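Local coordinates for protein methoxy mycolic acid synthase 2 (Mycobacterium tuberculosis, PDB 1TPY) that converts a double bond of mycolic acids into a cis-cyclopropane ring, using a methylene group transferred from S-adenosyl-L-methionine, at residues A[81-84]-A[89-92]; A[55-60]-A[76-81]; A[193-198]-A[263-268]. All coordinates share one frame; numbering follows the deposited sequence.

Contact 1. Residues A[81-84]-A[89-92]; sequences RAIA and NVVG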
ATOM      1  N   ARG A  81      -8.818  10.163  -6.837  1.00 23.67           N
ATOM      2  CA  ARG A  81     -10.043   9.424  -7.154  1.00 23.66           C
ATOM      3  C   ARG A  81     -11.111   9.674  -6.092  1.00 23.97           C
ATOM      4  O   ARG A  81     -12.305   9.730  -6.391  1.00 24.06           O
ATOM      5  CB  ARG A  81      -9.753   7.921  -7.229  1.00 23.42           C
ATOM      6  CG  ARG A  81     -10.985   7.041  -7.461  1.00 23.43           C
ATOM      7  CD  ARG A  81     -11.580   7.223  -8.861  1.00 23.86           C
ATOM      8  NE  ARG A  81     -12.616   6.227  -9.136  1.00 22.56           N
ATOM      9  CZ  ARG A  81     -13.360   6.194 -10.237  1.00 24.13           C
ATOM     10  NH1 ARG A  81     -13.193   7.106 -11.187  1.00 21.91           N
ATOM     11  NH2 ARG A  81     -14.277   5.242 -10.389  1.00 23.63           N
ATOM     12  N   ALA A  82     -10.678   9.828  -4.847  1.00 22.33           N
ATOM     13  CA  ALA A  82     -11.611  10.070  -3.752  1.00 22.59           C
ATOM     14  C   ALA A  82     -12.312  11.421  -3.938  1.00 24.44           C
ATOM     15  O   ALA A  82     -13.492  11.573  -3.619  1.00 23.67           O
ATOM     16  CB  ALA A  82     -10.869  10.031  -2.421  1.00 20.25           C
ATOM     17  N   ILE A  83     -11.573  12.396  -4.456  1.00 24.82           N
ATOM     18  CA  ILE A  83     -12.113  13.726  -4.693  1.00 26.39           C
ATOM     19  C   ILE A  83     -13.211  13.699  -5.744  1.00 28.31           C
ATOM     20  O   ILE A  83     -14.302  14.233  -5.537  1.00 28.88           O
ATOM     21  CB  ILE A  83     -11.026  14.685  -5.198  1.00 26.23           C
ATOM     22  CG1 ILE A  83      -9.968  14.886  -4.113  1.00 25.50           C
ATOM     23  CG2 ILE A  83     -11.662  16.019  -5.619  1.00 25.82           C
ATOM     24  CD1 ILE A  83      -8.838  15.787  -4.536  1.00 22.97           C
ATOM     25  N   ALA A  84     -12.901  13.083  -6.881  1.00 29.11           N
ATOM     26  CA  ALA A  84     -13.828  12.987  -8.002  1.00 29.77           C
ATOM     27  C   ALA A  84     -15.042  12.104  -7.730  1.00 29.54           C
ATOM     28  O   ALA A  84     -16.177  12.480  -8.024  1.00 30.97           O
ATOM     29  CB  ALA A  84     -13.091  12.474  -9.228  1.00 28.08           C
ATOM     30  N   ASN A  89     -12.480  16.177   0.843  1.00 25.35           N
ATOM     31  CA  ASN A  89     -11.212  16.900   0.843  1.00 25.60           C
ATOM     32  C   ASN A  89     -10.199  15.812   1.163  1.00 25.43           C
ATOM     33  O   ASN A  89     -10.558  14.806   1.783  1.00 25.16           O
ATOM     34  CB  ASN A  89     -11.192  17.961   1.945  1.00 25.20           C
ATOM     35  CG  ASN A  89     -12.308  18.974   1.799  1.00 24.77           C
ATOM     36  OD1 ASN A  89     -12.400  19.664   0.792  1.00 26.44           O
ATOM     37  ND2 ASN A  89     -13.167  19.064   2.806  1.00 26.06           N
ATOM     38  N   VAL A  90      -8.945  15.994   0.760  1.00 23.43           N
ATOM     39  CA  VAL A  90      -7.947  14.964   1.031  1.00 21.31           C
ATOM     40  C   VAL A  90      -6.626  15.445   1.631  1.00 21.47           C
ATOM     41  O   VAL A  90      -6.158  16.554   1.366  1.00 19.43           O
ATOM     42  CB  VAL A  90      -7.620  14.153  -0.254  1.00 20.59           C
ATOM     43  CG1 VAL A  90      -8.884  13.498  -0.805  1.00 18.34           C
ATOM     44  CG2 VAL A  90      -7.006  15.062  -1.296  1.00 20.41           C
ATOM     45  N   VAL A  91      -6.030  14.581   2.442  1.00 22.72           N
ATOM     46  CA  VAL A  91      -4.750  14.858   3.068  1.00 22.18           C
ATOM     47  C   VAL A  91      -3.951  13.578   2.926  1.00 22.61           C
ATOM     48  O   VAL A  91      -4.391  12.524   3.382  1.00 24.88           O
ATOM     49  CB  VAL A  91      -4.887  15.159   4.566  1.00 23.19           C
ATOM     50  CG1 VAL A  91      -3.506  15.408   5.155  1.00 23.62           C
ATOM     51  CG2 VAL A  91      -5.810  16.364   4.785  1.00 24.60           C
ATOM     52  N   GLY A  92      -2.786  13.665   2.295  1.00 20.21           N
ATOM     53  CA  GLY A  92      -1.969  12.485   2.115  1.00 22.04           C
ATOM     54  C   GLY A  92      -0.627  12.566   2.809  1.00 23.09           C
ATOM     55  O   GLY A  92      -0.014  13.635   2.875  1.00 25.37           O
TER
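No ring, amide or other flat group carries the meeting of Ala82 and Ile83 with Val90, so there are no faces or edges to assign. The contact is purely aliphatic and has no hydrogen bond. The side chains of Ile83 and Val90 cross at about a right angle. Ile83 CG1 lies 3.7 Å from Val90 CG1. One carbon further out, Ile83 CD1 lies 3.8 Å from Val90 CG2. Both methyls of Val90 therefore meet the longer branch of Ile83. That branch stands anti to the carbonyl carbon of Ile83 (chi1 -65°) and then runs on extended to CD1 (chi2 178°), which carries it across to the strand. Ala82 adds a looser touch, with its CB 4.3 Å from Val90 CG1. All three residues are buried.

The contact packs the helix of a beta-alpha-beta unit onto the strand that follows it. This unit runs through strand 67-71, helix 77-86 and strand 89-94. Neighbouring elements extend the same packing: Ala82 also touches Leu68 of strand 67-71, Leu57 of helix 45-57 lies beside Ala82, and Arg116 of strand 116-120 touches both Ile83 and Val90.

Contact 2. Residues A[55-60]-A[76-81]; sequences LALGKL and GATMRR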
ATOM      1  N   LEU A  55     -13.022   0.026  -4.293  1.00 23.24           N
ATOM      2  CA  LEU A  55     -13.381  -1.023  -3.346  1.00 21.70           C
ATOM      3  C   LEU A  55     -13.049  -0.565  -1.930  1.00 22.00           C
ATOM      4  O   LEU A  55     -13.870  -0.673  -1.019  1.00 23.25           O
ATOM      5  CB  LEU A  55     -12.619  -2.310  -3.674  1.00 21.64           C
ATOM      6  CG  LEU A  55     -12.875  -3.515  -2.762  1.00 24.23           C
ATOM      7  CD1 LEU A  55     -14.332  -3.957  -2.894  1.00 23.14           C
ATOM      8  CD2 LEU A  55     -11.924  -4.647  -3.131  1.00 19.69           C
ATOM      9  N   ALA A  56     -11.843  -0.038  -1.753  1.00 21.34           N
ATOM     10  CA  ALA A  56     -11.405   0.437  -0.446  1.00 20.84           C
ATOM     11  C   ALA A  56     -12.196   1.665   0.001  1.00 21.63           C
ATOM     12  O   ALA A  56     -12.704   1.720   1.120  1.00 19.75           O
ATOM     13  CB  ALA A  56      -9.919   0.774  -0.492  1.00 22.24           C
ATOM     14  N   LEU A  57     -12.287   2.650  -0.886  1.00 21.05           N
ATOM     15  CA  LEU A  57     -12.993   3.885  -0.601  1.00 22.70           C
ATOM     16  C   LEU A  57     -14.486   3.679  -0.294  1.00 23.78           C
ATOM     17  O   LEU A  57     -15.021   4.292   0.630  1.00 24.04           O
ATOM     18  CB  LEU A  57     -12.816   4.845  -1.783  1.00 22.82           C
ATOM     19  CG  LEU A  57     -11.875   6.051  -1.633  1.00 24.35           C
ATOM     20  CD1 LEU A  57     -10.624   5.687  -0.852  1.00 20.40           C
ATOM     21  CD2 LEU A  57     -11.524   6.569  -3.024  1.00 22.48           C
ATOM     22  N   GLY A  58     -15.145   2.808  -1.054  1.00 22.85           N
ATOM     23  CA  GLY A  58     -16.564   2.561  -0.849  1.00 21.11           C
ATOM     24  C   GLY A  58     -16.945   1.958   0.491  1.00 22.79           C
ATOM     25  O   GLY A  58     -18.115   1.970   0.874  1.00 22.79           O
ATOM     26  N   LYS A  59     -15.962   1.434   1.214  1.00 22.53           N
ATOM     27  CA  LYS A  59     -16.205   0.814   2.514  1.00 22.66           C
ATOM     28  C   LYS A  59     -16.120   1.815   3.661  1.00 24.43           C
ATOM     29  O   LYS A  59     -16.466   1.500   4.799  1.00 25.27           O
ATOM     30  CB  LYS A  59     -15.179  -0.293   2.752  1.00 22.42           C
ATOM     31  CG  LYS A  59     -15.211  -1.406   1.725  1.00 24.16           C
ATOM     32  CD  LYS A  59     -14.054  -2.370   1.923  1.00 25.70           C
ATOM     33  CE  LYS A  59     -14.186  -3.600   1.038  1.00 23.82           C
ATOM     34  NZ  LYS A  59     -13.167  -4.631   1.392  1.00 23.26           N
ATOM     35  N   LEU A  60     -15.661   3.024   3.354  1.00 25.07           N
ATOM     36  CA  LEU A  60     -15.485   4.058   4.364  1.00 25.51           C
ATOM     37  C   LEU A  60     -16.731   4.857   4.710  1.00 26.13           C
ATOM     38  O   LEU A  60     -16.824   5.422   5.801  1.00 25.83           O
ATOM     39  CB  LEU A  60     -14.370   5.015   3.923  1.00 24.59           C
ATOM     40  CG  LEU A  60     -12.974   4.388   3.855  1.00 23.10           C
ATOM     41  CD1 LEU A  60     -11.983   5.391   3.307  1.00 23.24           C
ATOM     42  CD2 LEU A  60     -12.560   3.924   5.244  1.00 24.21           C
ATOM     43  N   GLY A  76      -0.547   9.432  -5.154  1.00 22.58           N
ATOM     44  CA  GLY A  76      -1.820  10.133  -5.118  1.00 22.81           C
ATOM     45  C   GLY A  76      -3.064   9.733  -5.887  1.00 22.00           C
ATOM     46  O   GLY A  76      -4.081  10.424  -5.773  1.00 21.53           O
ATOM     47  N   ALA A  77      -3.028   8.646  -6.649  1.00 21.85           N
ATOM     48  CA  ALA A  77      -4.220   8.252  -7.412  1.00 22.40           C
ATOM     49  C   ALA A  77      -5.438   8.030  -6.518  1.00 21.22           C
ATOM     50  O   ALA A  77      -6.551   8.429  -6.859  1.00 22.72           O
ATOM     51  CB  ALA A  77      -3.940   6.994  -8.237  1.00 19.02           C
ATOM     52  N   THR A  78      -5.232   7.393  -5.373  1.00 21.85           N
ATOM     53  CA  THR A  78      -6.341   7.136  -4.468  1.00 20.86           C
ATOM     54  C   THR A  78      -7.011   8.432  -4.020  1.00 20.99           C
ATOM     55  O   THR A  78      -8.234   8.552  -4.084  1.00 21.77           O
ATOM     56  CB  THR A  78      -5.881   6.329  -3.238  1.00 20.67           C
ATOM     57  OG1 THR A  78      -5.374   5.060  -3.670  1.00 19.51           O
ATOM     58  CG2 THR A  78      -7.059   6.092  -2.277  1.00 20.16           C
ATOM     59  N   MET A  79      -6.223   9.406  -3.573  1.00 20.70           N
ATOM     60  CA  MET A  79      -6.797  10.676  -3.139  1.00 21.14           C
ATOM     61  C   MET A  79      -7.498  11.393  -4.279  1.00 21.78           C
ATOM     62  O   MET A  79      -8.622  11.857  -4.120  1.00 24.74           O
ATOM     63  CB  MET A  79      -5.726  11.591  -2.540  1.00 21.86           C
ATOM     64  CG  MET A  79      -5.208  11.118  -1.196  1.00 20.59           C
ATOM     65  SD  MET A  79      -4.071  12.279  -0.457  1.00 22.63           S
ATOM     66  CE  MET A  79      -2.671  12.162  -1.626  1.00 20.35           C
ATOM     67  N   ARG A  80      -6.839  11.489  -5.427  1.00 22.45           N
ATOM     68  CA  ARG A  80      -7.446  12.155  -6.569  1.00 21.79           C
ATOM     69  C   ARG A  80      -8.768  11.490  -6.934  1.00 22.67           C
ATOM     70  O   ARG A  80      -9.730  12.169  -7.294  1.00 23.44           O
ATOM     71  CB  ARG A  80      -6.497  12.137  -7.768  1.00 22.28           C
ATOM     72  CG  ARG A  80      -5.239  12.984  -7.571  1.00 22.70           C
ATOM     73  CD  ARG A  80      -4.539  13.242  -8.905  1.00 23.67           C
ATOM     74  NE  ARG A  80      -4.092  12.010  -9.557  1.00 23.13           N
ATOM     75  CZ  ARG A  80      -2.968  11.361  -9.263  1.00 20.88           C
ATOM     76  NH1 ARG A  80      -2.149  11.820  -8.324  1.00 20.06           N
ATOM     77  NH2 ARG A  80      -2.671  10.239  -9.905  1.00 20.65           N
ATOM     78  N   ARG A  81      -8.818  10.163  -6.837  1.00 23.67           N
ATOM     79  CA  ARG A  81     -10.043   9.424  -7.154  1.00 23.66           C
ATOM     80  C   ARG A  81     -11.111   9.674  -6.092  1.00 23.97           C
ATOM     81  O   ARG A  81     -12.305   9.730  -6.391  1.00 24.06           O
ATOM     82  CB  ARG A  81      -9.753   7.921  -7.229  1.00 23.42           C
ATOM     83  CG  ARG A  81     -10.985   7.041  -7.461  1.00 23.43           C
ATOM     84  CD  ARG A  81     -11.580   7.223  -8.861  1.00 23.86           C
ATOM     85  NE  ARG A  81     -12.616   6.227  -9.136  1.00 22.56           N
ATOM     86  CZ  ARG A  81     -13.360   6.194 -10.237  1.00 24.13           C
ATOM     87  NH1 ARG A  81     -13.193   7.106 -11.187  1.00 21.91           N
ATOM     88  NH2 ARG A  81     -14.277   5.242 -10.389  1.00 23.63           N
TER
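Leu57 reaches Thr78 through an unusual pair of torsions, with chi1 at -106°, near an eclipsed arrangement, and chi2 at 39°. Thr78 has OG1 beside the backbone N (chi1 -62°), which turns CG2 anti to that N, where it meets Leu57. The two side chains meet at a slant, and Leu57 CD1 lies 3.9 Å from Thr78 CG2. The setting is the Rossmann-like fold of S-adenosylmethionine-dependent methyltransferases. Helix 45-57 comes before strand 67-71 and helix 77-86 comes after it. The contact packs the C-terminal part of the first helix against the start of the second. Segment 76-81 follows the glycine-rich turn expected between strand and helix in this fold, which here holds the cofactor-binding residues Gly72 and Gly74.

The Thr78 side chain is about 5 Å from the bound S-adenosyl-L-homocysteine and about 4 Å from the side chain of Ile136, a cofactor-binding residue. The packing of the two helices thus lies close to the cofactor site.

The charged end of Arg81 goes elsewhere, and its NH2 forms a salt bridge with Asp54 OD2 of helix 45-57. The two helices are thus joined by an apolar contact and a charged one. No hydrogen bond passes directly between the two segments.

The two methyls of Leu57 divide the work. CD1 takes Thr78 CG2, while CD2 lies along the backbone of the opposing helix. Leu57 CD2 is 4.4 Å from Arg81 C and 4.5 Å from Arg81 CG, so the backbone and first methylenes of that arginine come near. Closer still, Leu57 CD2 is 4.0 Å from Thr78 O.

Contact 3. Residues A[193-198]-A[263-268]; sequences KFIATE and MKYLTG. With 16A (cetyl-trimethyl-ammonium), chain D.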
ATOM      1  N   LYS A 193      14.971 -12.740   2.665  1.00 31.09           N
ATOM      2  CA  LYS A 193      16.128 -11.970   3.091  1.00 32.50           C
ATOM      3  C   LYS A 193      16.461 -10.963   1.984  1.00 32.47           C
ATOM      4  O   LYS A 193      16.785  -9.807   2.254  1.00 31.12           O
ATOM      5  CB  LYS A 193      17.308 -12.909   3.344  1.00 34.50           C
ATOM      6  CG  LYS A 193      18.527 -12.236   3.955  1.00 37.99           C
ATOM      7  CD  LYS A 193      19.668 -13.235   4.119  1.00 39.81           C
ATOM      8  CE  LYS A 193      20.912 -12.575   4.702  1.00 41.33           C
ATOM      9  NZ  LYS A 193      22.057 -13.533   4.761  1.00 43.22           N
ATOM     10  N   PHE A 194      16.372 -11.419   0.738  1.00 31.17           N
ATOM     11  CA  PHE A 194      16.638 -10.578  -0.426  1.00 30.26           C
ATOM     12  C   PHE A 194      15.714  -9.357  -0.420  1.00 30.14           C
ATOM     13  O   PHE A 194      16.157  -8.221  -0.614  1.00 30.59           O
ATOM     14  CB  PHE A 194      16.426 -11.394  -1.709  1.00 28.08           C
ATOM     15  CG  PHE A 194      16.174 -10.559  -2.933  1.00 27.09           C
ATOM     16  CD1 PHE A 194      17.200  -9.832  -3.526  1.00 25.32           C
ATOM     17  CD2 PHE A 194      14.894 -10.488  -3.487  1.00 26.37           C
ATOM     18  CE1 PHE A 194      16.957  -9.044  -4.659  1.00 26.10           C
ATOM     19  CE2 PHE A 194      14.642  -9.699  -4.621  1.00 25.54           C
ATOM     20  CZ  PHE A 194      15.676  -8.978  -5.204  1.00 23.95           C
ATOM     21  N   ILE A 195      14.428  -9.596  -0.201  1.00 28.73           N
ATOM     22  CA  ILE A 195      13.458  -8.508  -0.170  1.00 29.78           C
ATOM     23  C   ILE A 195      13.826  -7.489   0.916  1.00 31.25           C
ATOM     24  O   ILE A 195      13.856  -6.281   0.668  1.00 30.29           O
ATOM     25  CB  ILE A 195      12.040  -9.044   0.106  1.00 27.12           C
ATOM     26  CG1 ILE A 195      11.596  -9.967  -1.031  1.00 27.26           C
ATOM     27  CG2 ILE A 195      11.067  -7.887   0.238  1.00 28.43           C
ATOM     28  CD1 ILE A 195      11.345  -9.255  -2.350  1.00 26.21           C
ATOM     29  N   ALA A 196      14.115  -7.989   2.114  1.00 32.37           N
ATOM     30  CA  ALA A 196      14.471  -7.138   3.244  1.00 33.60           C
ATOM     31  C   ALA A 196      15.809  -6.428   3.066  1.00 34.47           C
ATOM     32  O   ALA A 196      16.043  -5.376   3.650  1.00 36.09           O
ATOM     33  CB  ALA A 196      14.498  -7.964   4.514  1.00 33.61           C
ATOM     34  N   THR A 197      16.682  -6.998   2.248  1.00 35.11           N
ATOM     35  CA  THR A 197      17.998  -6.417   2.029  1.00 35.51           C
ATOM     36  C   THR A 197      18.114  -5.497   0.817  1.00 34.90           C
ATOM     37  O   THR A 197      18.766  -4.454   0.892  1.00 36.94           O
ATOM     38  CB  THR A 197      19.065  -7.536   1.905  1.00 36.82           C
ATOM     39  OG1 THR A 197      19.125  -8.273   3.132  1.00 37.92           O
ATOM     40  CG2 THR A 197      20.435  -6.952   1.602  1.00 35.71           C
ATOM     41  N   GLU A 198      17.478  -5.862  -0.294  1.00 33.37           N
ATOM     42  CA  GLU A 198      17.592  -5.056  -1.508  1.00 31.77           C
ATOM     43  C   GLU A 198      16.318  -4.382  -2.007  1.00 30.38           C
ATOM     44  O   GLU A 198      16.379  -3.550  -2.910  1.00 30.32           O
ATOM     45  CB  GLU A 198      18.151  -5.919  -2.647  1.00 33.28           C
ATOM     46  CG  GLU A 198      19.336  -6.800  -2.266  1.00 35.66           C
ATOM     47  CD  GLU A 198      19.924  -7.536  -3.462  1.00 37.89           C
ATOM     48  OE1 GLU A 198      20.485  -8.638  -3.271  1.00 39.30           O
ATOM     49  OE2 GLU A 198      19.836  -7.007  -4.591  1.00 37.43           O
ATOM     50  N   MET A 263      13.129  -7.351 -11.393  1.00 24.41           N
ATOM     51  CA  MET A 263      12.492  -8.489 -12.049  1.00 24.42           C
ATOM     52  C   MET A 263      12.514  -9.665 -11.079  1.00 24.35           C
ATOM     53  O   MET A 263      11.559 -10.432 -10.989  1.00 25.78           O
ATOM     54  CB  MET A 263      13.228  -8.873 -13.337  1.00 25.03           C
ATOM     55  CG  MET A 263      13.050  -7.883 -14.485  1.00 25.11           C
ATOM     56  SD  MET A 263      11.310  -7.545 -14.844  1.00 23.13           S
ATOM     57  CE  MET A 263      10.780  -9.162 -15.443  1.00 19.33           C
ATOM     58  N   LYS A 264      13.616  -9.801 -10.350  1.00 25.52           N
ATOM     59  CA  LYS A 264      13.759 -10.875  -9.373  1.00 25.65           C
ATOM     60  C   LYS A 264      12.727 -10.676  -8.266  1.00 24.43           C
ATOM     61  O   LYS A 264      12.095 -11.632  -7.807  1.00 23.29           O
ATOM     62  CB  LYS A 264      15.172 -10.856  -8.773  1.00 27.85           C
ATOM     63  CG  LYS A 264      15.415 -11.900  -7.682  1.00 27.76           C
ATOM     64  CD  LYS A 264      16.846 -11.824  -7.164  1.00 27.52           C
ATOM     65  CE  LYS A 264      17.064 -12.749  -5.969  1.00 29.36           C
ATOM     66  NZ  LYS A 264      18.491 -12.722  -5.506  1.00 30.96           N
ATOM     67  N   TYR A 265      12.554  -9.427  -7.843  1.00 22.97           N
ATOM     68  CA  TYR A 265      11.598  -9.115  -6.790  1.00 22.84           C
ATOM     69  C   TYR A 265      10.157  -9.294  -7.262  1.00 23.46           C
ATOM     70  O   TYR A 265       9.360  -9.939  -6.587  1.00 23.76           O
ATOM     71  CB  TYR A 265      11.850  -7.691  -6.262  1.00 21.34           C
ATOM     72  CG  TYR A 265      10.637  -6.795  -6.057  1.00 21.20           C
ATOM     73  CD1 TYR A 265       9.539  -7.208  -5.300  1.00 21.02           C
ATOM     74  CD2 TYR A 265      10.621  -5.500  -6.584  1.00 22.02           C
ATOM     75  CE1 TYR A 265       8.456  -6.357  -5.072  1.00 19.94           C
ATOM     76  CE2 TYR A 265       9.544  -4.638  -6.361  1.00 21.23           C
ATOM     77  CZ  TYR A 265       8.467  -5.074  -5.606  1.00 21.89           C
ATOM     78  OH  TYR A 265       7.406  -4.225  -5.401  1.00 21.61           O
ATOM     79  N   LEU A 266       9.828  -8.754  -8.428  1.00 23.76           N
ATOM     80  CA  LEU A 266       8.462  -8.868  -8.926  1.00 25.46           C
ATOM     81  C   LEU A 266       8.029 -10.312  -9.179  1.00 24.90           C
ATOM     82  O   LEU A 266       6.966 -10.727  -8.724  1.00 26.34           O
ATOM     83  CB  LEU A 266       8.289  -8.034 -10.202  1.00 22.91           C
ATOM     84  CG  LEU A 266       8.508  -6.520 -10.071  1.00 22.35           C
ATOM     85  CD1 LEU A 266       8.352  -5.885 -11.443  1.00 20.92           C
ATOM     86  CD2 LEU A 266       7.515  -5.904  -9.083  1.00 21.68           C
ATOM     87  N   THR A 267       8.844 -11.076  -9.903  1.00 24.72           N
ATOM     88  CA  THR A 267       8.502 -12.464 -10.200  1.00 25.22           C
ATOM     89  C   THR A 267       8.542 -13.325  -8.945  1.00 25.78           C
ATOM     90  O   THR A 267       7.732 -14.234  -8.789  1.00 24.92           O
ATOM     91  CB  THR A 267       9.448 -13.072 -11.264  1.00 25.54           C
ATOM     92  OG1 THR A 267      10.808 -12.917 -10.843  1.00 28.16           O
ATOM     93  CG2 THR A 267       9.262 -12.376 -12.602  1.00 23.98           C
ATOM     94  N   GLY A 268       9.481 -13.038  -8.047  1.00 24.96           N
ATOM     95  CA  GLY A 268       9.569 -13.809  -6.822  1.00 25.82           C
ATOM     96  C   GLY A 268       8.304 -13.679  -5.986  1.00 27.73           C
ATOM     97  O   GLY A 268       7.744 -14.681  -5.527  1.00 28.52           O
TER
HETATM   98  C1  16A D1901       4.446  -6.317  -4.352  1.00 28.91           C
HETATM   99  C2  16A D1901       5.207  -6.480  -3.037  1.00 29.99           C
HETATM  100  C3  16A D1901       5.009  -7.897  -2.476  1.00 30.46           C
HETATM  101  C4  16A D1901       5.737  -8.194  -1.172  1.00 29.63           C
HETATM  102  C5  16A D1901       5.441  -9.642  -0.746  1.00 28.27           C
HETATM  103  C6  16A D1901       6.107 -10.099   0.561  1.00 27.62           C
HETATM  104  C7  16A D1901       7.653 -10.172   0.623  1.00 26.89           C
HETATM  105  C8  16A D1901       8.325 -10.164   2.018  1.00 27.69           C
HETATM  106  C9  16A D1901       7.898  -9.050   3.004  1.00 27.18           C
HETATM  107  C10 16A D1901       8.226  -7.596   2.590  1.00 26.67           C
HETATM  108  C11 16A D1901       7.416  -6.485   3.303  1.00 28.97           C
HETATM  109  C12 16A D1901       7.421  -5.117   2.602  1.00 31.66           C
HETATM  110  C13 16A D1901       6.126  -4.865   1.821  1.00 33.07           C
HETATM  111  C14 16A D1901       6.185  -3.547   1.053  1.00 35.34           C
HETATM  112  C15 16A D1901       4.974  -3.521   0.105  1.00 36.54           C
HETATM  113  C16 16A D1901       5.096  -2.272  -0.792  1.00 37.00           C
HETATM  114  N1  16A D1901       4.152  -1.849  -1.914  1.00 37.05           N
HETATM  115  C17 16A D1901       4.300  -0.796  -2.735  1.00 37.68           C
HETATM  116  C18 16A D1901       3.904  -2.998  -2.867  1.00 36.84           C
HETATM  117  C19 16A D1901       2.795  -1.557  -1.312  1.00 36.17           C
HETATM  118  O   HOH W   1      20.271 -10.020  -5.857  1.00 36.89           O
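One water molecule is gripped from both helices by Glu198 and Lys264. It donates to Glu198 OE1 at 2.9 Å and accepts from Lys264 NZ at 3.3 Å. The two opposite charges are therefore linked through water and not by direct contact.

Lys264 lies over one face of the Phe194 ring. Its CG is anti to the backbone N (chi1 177°) and the rest of the chain is extended, which lays the methylenes across the ring. Lys264 CE sits almost over the centre, 3.7 Å from the Phe194 centroid, in a CH-pi contact. The ammonium NZ of Lys264 is 4.2 Å from the same centroid, a cation-pi contact. Tyr265 CA meets this ring at its edge, 3.8 Å from Phe194 CE2, with CB equally near.

Ile195 adds a second apolar touch: its CD1 lies 4.0 Å from Tyr265 CD1. The other branch of Ile195 faces the ligand, and its CG2 is 3.7 Å from C10 of the bound cetyl-trimethyl-ammonium. The Tyr265 ring presents its edge to the ligand, with CE1 3.8 Å from C2. Its hydroxyl is hydrogen-bonded to the hydroxyl of Tyr33.

Segments 193-198 and 263-268, at 137° to each other, thus contribute Ile195 and Tyr265 to the pocket holding the alkyl chain. It probably corresponds to the lipid-substrate site of cyclopropane synthases, close to the likely active-site residue Cys269.

In the fold
From the N terminus, contact 2 closes first. It brings residues 55-60 and 76-81 together around strand 67-71. Contact 1 opens at Arg81, where contact 2 ends, and closes the tight connection into strand 89-94. The two follow one another without nesting, share helix 77-86, and touch where Met79 SD packs against Gly92 CA. Contact 2 ties helix 45-57 to helix 77-86, and contact 1 ties helix 77-86 to the sheet. Contact 3 comes later and closes a stretch with 64 intervening residues, mostly helical. Its centre is about 32 Å from that of contact 1, on the opposite side of the chain's centre. It joins helices 186-199 and 256-275 in what is probably the lipid-substrate site.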